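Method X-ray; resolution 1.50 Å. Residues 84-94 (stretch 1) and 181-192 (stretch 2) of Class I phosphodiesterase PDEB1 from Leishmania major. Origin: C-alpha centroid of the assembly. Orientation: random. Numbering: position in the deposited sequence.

Stretch 1, residues 84-94: LNFILQCRRRY
Stretch 2, residues 181-192: IEILSDPAADVF

One face of a helix packs its apolar middle against the end of a second helix and the loop that follows, with polar ties near both ends of the contact, burying 505 Å² in all. The first stretch is helical from Leu 84 through at least Arg 91, continuing a helix begun earlier, with i to i+4 backbone bonds from Leu 88 N to Leu 84 O (3.0 Å) through Arg 92 N to Leu 88 O (3.1 Å). Asn 85, Phe 86 and Gln 89 on the helix, and Arg 93 just beyond it, point CA-to-CB toward the partner; Leu 84 and Ile 87 point away. The second stretch enters as the last part of a helix that begins earlier in the chain and passes into loop, with Asp 186 at phi/psi -88/116 and Ala 189 at -128/10. The register sets CA of Phe 86 4.4 Å from CA of Ala 189, and CA of Gln 89 6.7 Å from CA of Ile 183.

Phe 86 (chi1 t, chi2 75°) has one ring face covered by Val 191 CG2, 4.2 Å from the ring centroid and 6° off the normal, a CH-pi contact; Phe 86 CE1 meets Leu 184 CD2 at 3.7 Å. Ile 183 (m, t) serves several neighbours, with CG2 3.8 Å from Phe 86 CD1 and CD1 3.6 Å from Arg 93 CD.

At one end, Asn 85 (chi1 m) donates from ND2 to Ala 188 O at 3.0 Å. At the other, Arg 93 (m, t, t), extended to NE and then turned by chi4 of 69°, forms a salt bridge, NH2 to Glu 182 OE2 2.9 Å, and NE also donates to that OE2 at 3.2 Å. Its NH1 donates to Gln 89 OE1 (3.1 Å) and Gln 89 O (2.8 Å), bracing the guanidinium, whose face covers Ile 183 CG1. Gln 89 (m, m, chi3 9°) reaches Asp 186 through water: NE2 to water O 3.0 Å, water O to Asp 186 OD1 2.8 Å.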

# COMPACT_ATOMS: atom_id res chain seq x y z
N LEU A 84 6.92 -14.55 -19.06
CA LEU A 84 7.99 -13.61 -19.41
C LEU A 84 7.59 -12.18 -19.07
O LEU A 84 8.39 -11.41 -18.53
CB LEU A 84 8.36 -13.74 -20.90
CG LEU A 84 9.56 -12.92 -21.37
CD1 LEU A 84 10.78 -13.18 -20.48
CD2 LEU A 84 9.88 -13.27 -22.82
N ASN A 85 6.34 -11.80 -19.38
CA ASN A 85 5.88 -10.45 -19.06
C ASN A 85 5.96 -10.23 -17.56
O ASN A 85 6.36 -9.16 -17.10
CB ASN A 85 4.44 -10.22 -19.53
CG ASN A 85 4.33 -10.01 -21.02
OD1 ASN A 85 5.29 -9.61 -21.69
ND2 ASN A 85 3.14 -10.25 -21.57
N PHE A 86 5.56 -11.24 -16.79
CA PHE A 86 5.59 -11.14 -15.33
C PHE A 86 7.02 -10.88 -14.85
O PHE A 86 7.28 -9.98 -14.05
CB PHE A 86 5.05 -12.42 -14.70
CG PHE A 86 5.20 -12.48 -13.20
CD1 PHE A 86 4.36 -11.74 -12.37
CD2 PHE A 86 6.18 -13.28 -12.62
CE1 PHE A 86 4.50 -11.79 -10.99
CE2 PHE A 86 6.33 -13.35 -11.24
CZ PHE A 86 5.49 -12.60 -10.42
N ILE A 87 7.97 -11.68 -15.35
CA ILE A 87 9.36 -11.51 -14.97
C ILE A 87 9.84 -10.09 -15.29
O ILE A 87 10.49 -9.45 -14.47
CB ILE A 87 10.25 -12.54 -15.70
CG1 ILE A 87 9.89 -13.95 -15.23
CG2 ILE A 87 11.72 -12.25 -15.45
CD1 ILE A 87 10.51 -15.06 -16.06
N LEU A 88 9.49 -9.59 -16.47
CA LEU A 88 9.91 -8.25 -16.87
C LEU A 88 9.20 -7.14 -16.10
O LEU A 88 9.78 -6.08 -15.88
CB LEU A 88 9.71 -8.06 -18.38
CG LEU A 88 10.63 -8.93 -19.25
CD1 LEU A 88 10.25 -8.77 -20.71
CD2 LEU A 88 12.08 -8.52 -19.02
N GLN A 89 7.95 -7.37 -15.70
CA GLN A 89 7.23 -6.37 -14.93
C GLN A 89 7.86 -6.30 -13.54
O GLN A 89 7.94 -5.23 -12.94
CB GLN A 89 5.74 -6.73 -14.83
CG GLN A 89 4.96 -6.51 -16.13
CD GLN A 89 4.73 -5.04 -16.47
OE1 GLN A 89 5.28 -4.15 -15.82
NE2 GLN A 89 3.92 -4.79 -17.49
N CYS A 90 8.32 -7.45 -13.04
CA CYS A 90 8.98 -7.47 -11.74
C CYS A 90 10.31 -6.72 -11.85
O CYS A 90 10.63 -5.86 -11.03
CB CYS A 90 9.25 -8.91 -11.28
SG CYS A 90 7.80 -9.83 -10.66
N ARG A 91 11.09 -7.05 -12.88
CA ARG A 91 12.39 -6.43 -13.09
C ARG A 91 12.30 -4.91 -13.11
O ARG A 91 13.16 -4.22 -12.54
CB ARG A 91 13.00 -6.94 -14.39
CG ARG A 91 14.45 -6.54 -14.59
CD ARG A 91 15.03 -7.10 -15.88
NE ARG A 91 14.46 -6.43 -17.06
CZ ARG A 91 14.83 -6.70 -18.30
NH1 ARG A 91 15.76 -7.61 -18.54
NH2 ARG A 91 14.29 -6.03 -19.32
N ARG A 92 11.27 -4.38 -13.76
CA ARG A 92 11.07 -2.94 -13.87
C ARG A 92 10.92 -2.25 -12.52
O ARG A 92 11.19 -1.05 -12.40
CB ARG A 92 9.81 -2.63 -14.68
CG ARG A 92 9.90 -2.89 -16.16
CD ARG A 92 8.56 -2.57 -16.80
NE ARG A 92 8.60 -2.65 -18.25
CZ ARG A 92 7.55 -2.42 -19.04
NH1 ARG A 92 6.38 -2.09 -18.51
NH2 ARG A 92 7.68 -2.50 -20.36
N ARG A 93 10.48 -2.99 -11.52
CA ARG A 93 10.25 -2.41 -10.21
C ARG A 93 11.37 -2.54 -9.19
O ARG A 93 11.21 -2.17 -8.03
CB ARG A 93 8.92 -2.95 -9.66
CG ARG A 93 7.73 -2.45 -10.48
CD ARG A 93 6.42 -3.10 -10.08
NE ARG A 93 5.27 -2.52 -10.77
CZ ARG A 93 5.02 -2.64 -12.07
NH1 ARG A 93 5.83 -3.33 -12.87
NH2 ARG A 93 3.92 -2.08 -12.58
N TYR A 94 12.52 -3.05 -9.63
CA TYR A 94 13.67 -3.14 -8.75
C TYR A 94 14.59 -1.97 -9.09
O TYR A 94 14.80 -1.65 -10.26
CB TYR A 94 14.41 -4.48 -8.90
CG TYR A 94 13.67 -5.60 -8.22
CD1 TYR A 94 12.80 -6.43 -8.93
CD2 TYR A 94 13.75 -5.76 -6.83
CE1 TYR A 94 12.02 -7.38 -8.27
CE2 TYR A 94 12.97 -6.70 -6.17
CZ TYR A 94 12.10 -7.51 -6.89
OH TYR A 94 11.29 -8.40 -6.23
N ILE A 181 0.52 -7.33 -6.12
CA ILE A 181 -0.89 -7.32 -6.49
C ILE A 181 -1.10 -6.47 -7.74
O ILE A 181 -1.87 -6.84 -8.63
CB ILE A 181 -1.75 -6.78 -5.32
CG1 ILE A 181 -1.77 -7.83 -4.19
CG2 ILE A 181 -3.18 -6.47 -5.80
CD1 ILE A 181 -2.39 -7.34 -2.89
N GLU A 182 -0.42 -5.33 -7.80
CA GLU A 182 -0.52 -4.43 -8.95
C GLU A 182 -0.08 -5.14 -10.23
O GLU A 182 -0.78 -5.11 -11.24
CB GLU A 182 0.35 -3.20 -8.71
CG GLU A 182 0.45 -2.26 -9.89
CD GLU A 182 1.42 -1.12 -9.64
OE1 GLU A 182 1.18 -0.34 -8.69
OE2 GLU A 182 2.42 -1.02 -10.38
N ILE A 183 1.08 -5.77 -10.18
CA ILE A 183 1.60 -6.49 -11.34
C ILE A 183 0.65 -7.59 -11.82
O ILE A 183 0.36 -7.69 -13.01
CB ILE A 183 2.98 -7.13 -11.03
CG1 ILE A 183 4.03 -6.03 -10.82
CG2 ILE A 183 3.39 -8.07 -12.14
CD1 ILE A 183 5.37 -6.55 -10.33
N LEU A 184 0.18 -8.40 -10.88
CA LEU A 184 -0.72 -9.50 -11.19
C LEU A 184 -2.11 -9.09 -11.65
O LEU A 184 -2.85 -9.91 -12.19
CB LEU A 184 -0.83 -10.43 -9.98
CG LEU A 184 0.48 -11.14 -9.62
CD1 LEU A 184 0.36 -11.81 -8.26
CD2 LEU A 184 0.81 -12.16 -10.71
N SER A 185 -2.47 -7.83 -11.44
CA SER A 185 -3.79 -7.35 -11.85
C SER A 185 -3.85 -7.17 -13.37
O SER A 185 -4.93 -6.99 -13.94
CB SER A 185 -4.12 -6.01 -11.17
OG SER A 185 -3.32 -4.96 -11.67
N ASP A 186 -2.68 -7.23 -14.00
CA ASP A 186 -2.56 -7.09 -15.45
C ASP A 186 -2.71 -8.46 -16.09
O ASP A 186 -1.91 -9.36 -15.86
CB ASP A 186 -1.18 -6.51 -15.79
CG ASP A 186 -0.91 -6.45 -17.28
OD1 ASP A 186 0.25 -6.17 -17.65
OD2 ASP A 186 -1.84 -6.67 -18.08
N PRO A 187 -3.76 -8.65 -16.91
CA PRO A 187 -3.99 -9.94 -17.56
C PRO A 187 -2.77 -10.45 -18.33
O PRO A 187 -2.53 -11.65 -18.42
CB PRO A 187 -5.16 -9.66 -18.49
CG PRO A 187 -5.91 -8.57 -17.78
CD PRO A 187 -4.79 -7.68 -17.30
N ALA A 188 -1.99 -9.52 -18.87
CA ALA A 188 -0.80 -9.86 -19.65
C ALA A 188 0.35 -10.41 -18.82
O ALA A 188 1.28 -11.00 -19.37
CB ALA A 188 -0.34 -8.64 -20.44
N ALA A 189 0.30 -10.22 -17.51
CA ALA A 189 1.36 -10.69 -16.63
C ALA A 189 0.83 -11.52 -15.46
O ALA A 189 1.57 -11.84 -14.54
CB ALA A 189 2.15 -9.49 -16.09
N ASP A 190 -0.45 -11.88 -15.52
CA ASP A 190 -1.05 -12.66 -14.44
C ASP A 190 -0.69 -14.14 -14.51
O ASP A 190 -1.35 -14.93 -15.19
CB ASP A 190 -2.57 -12.46 -14.48
CG ASP A 190 -3.29 -13.27 -13.41
OD1 ASP A 190 -2.64 -13.69 -12.43
OD2 ASP A 190 -4.51 -13.48 -13.56
N VAL A 191 0.36 -14.52 -13.78
CA VAL A 191 0.82 -15.91 -13.77
C VAL A 191 -0.11 -16.86 -13.02
O VAL A 191 0.18 -18.05 -12.90
CB VAL A 191 2.26 -16.03 -13.22
CG1 VAL A 191 3.22 -15.29 -14.15
CG2 VAL A 191 2.34 -15.47 -11.81
N PHE A 192 -1.21 -16.33 -12.50
CA PHE A 192 -2.21 -17.13 -11.80
C PHE A 192 -3.44 -17.23 -12.70
O PHE A 192 -4.51 -17.69 -12.28
CB PHE A 192 -2.61 -16.47 -10.47
CG PHE A 192 -1.53 -16.44 -9.43
CD1 PHE A 192 -1.60 -15.54 -8.37
CD2 PHE A 192 -0.45 -17.32 -9.49
CE1 PHE A 192 -0.61 -15.51 -7.38
CE2 PHE A 192 0.55 -17.30 -8.50
CZ PHE A 192 0.46 -16.39 -7.45
O HOH W 1 2.60 -7.14 -18.75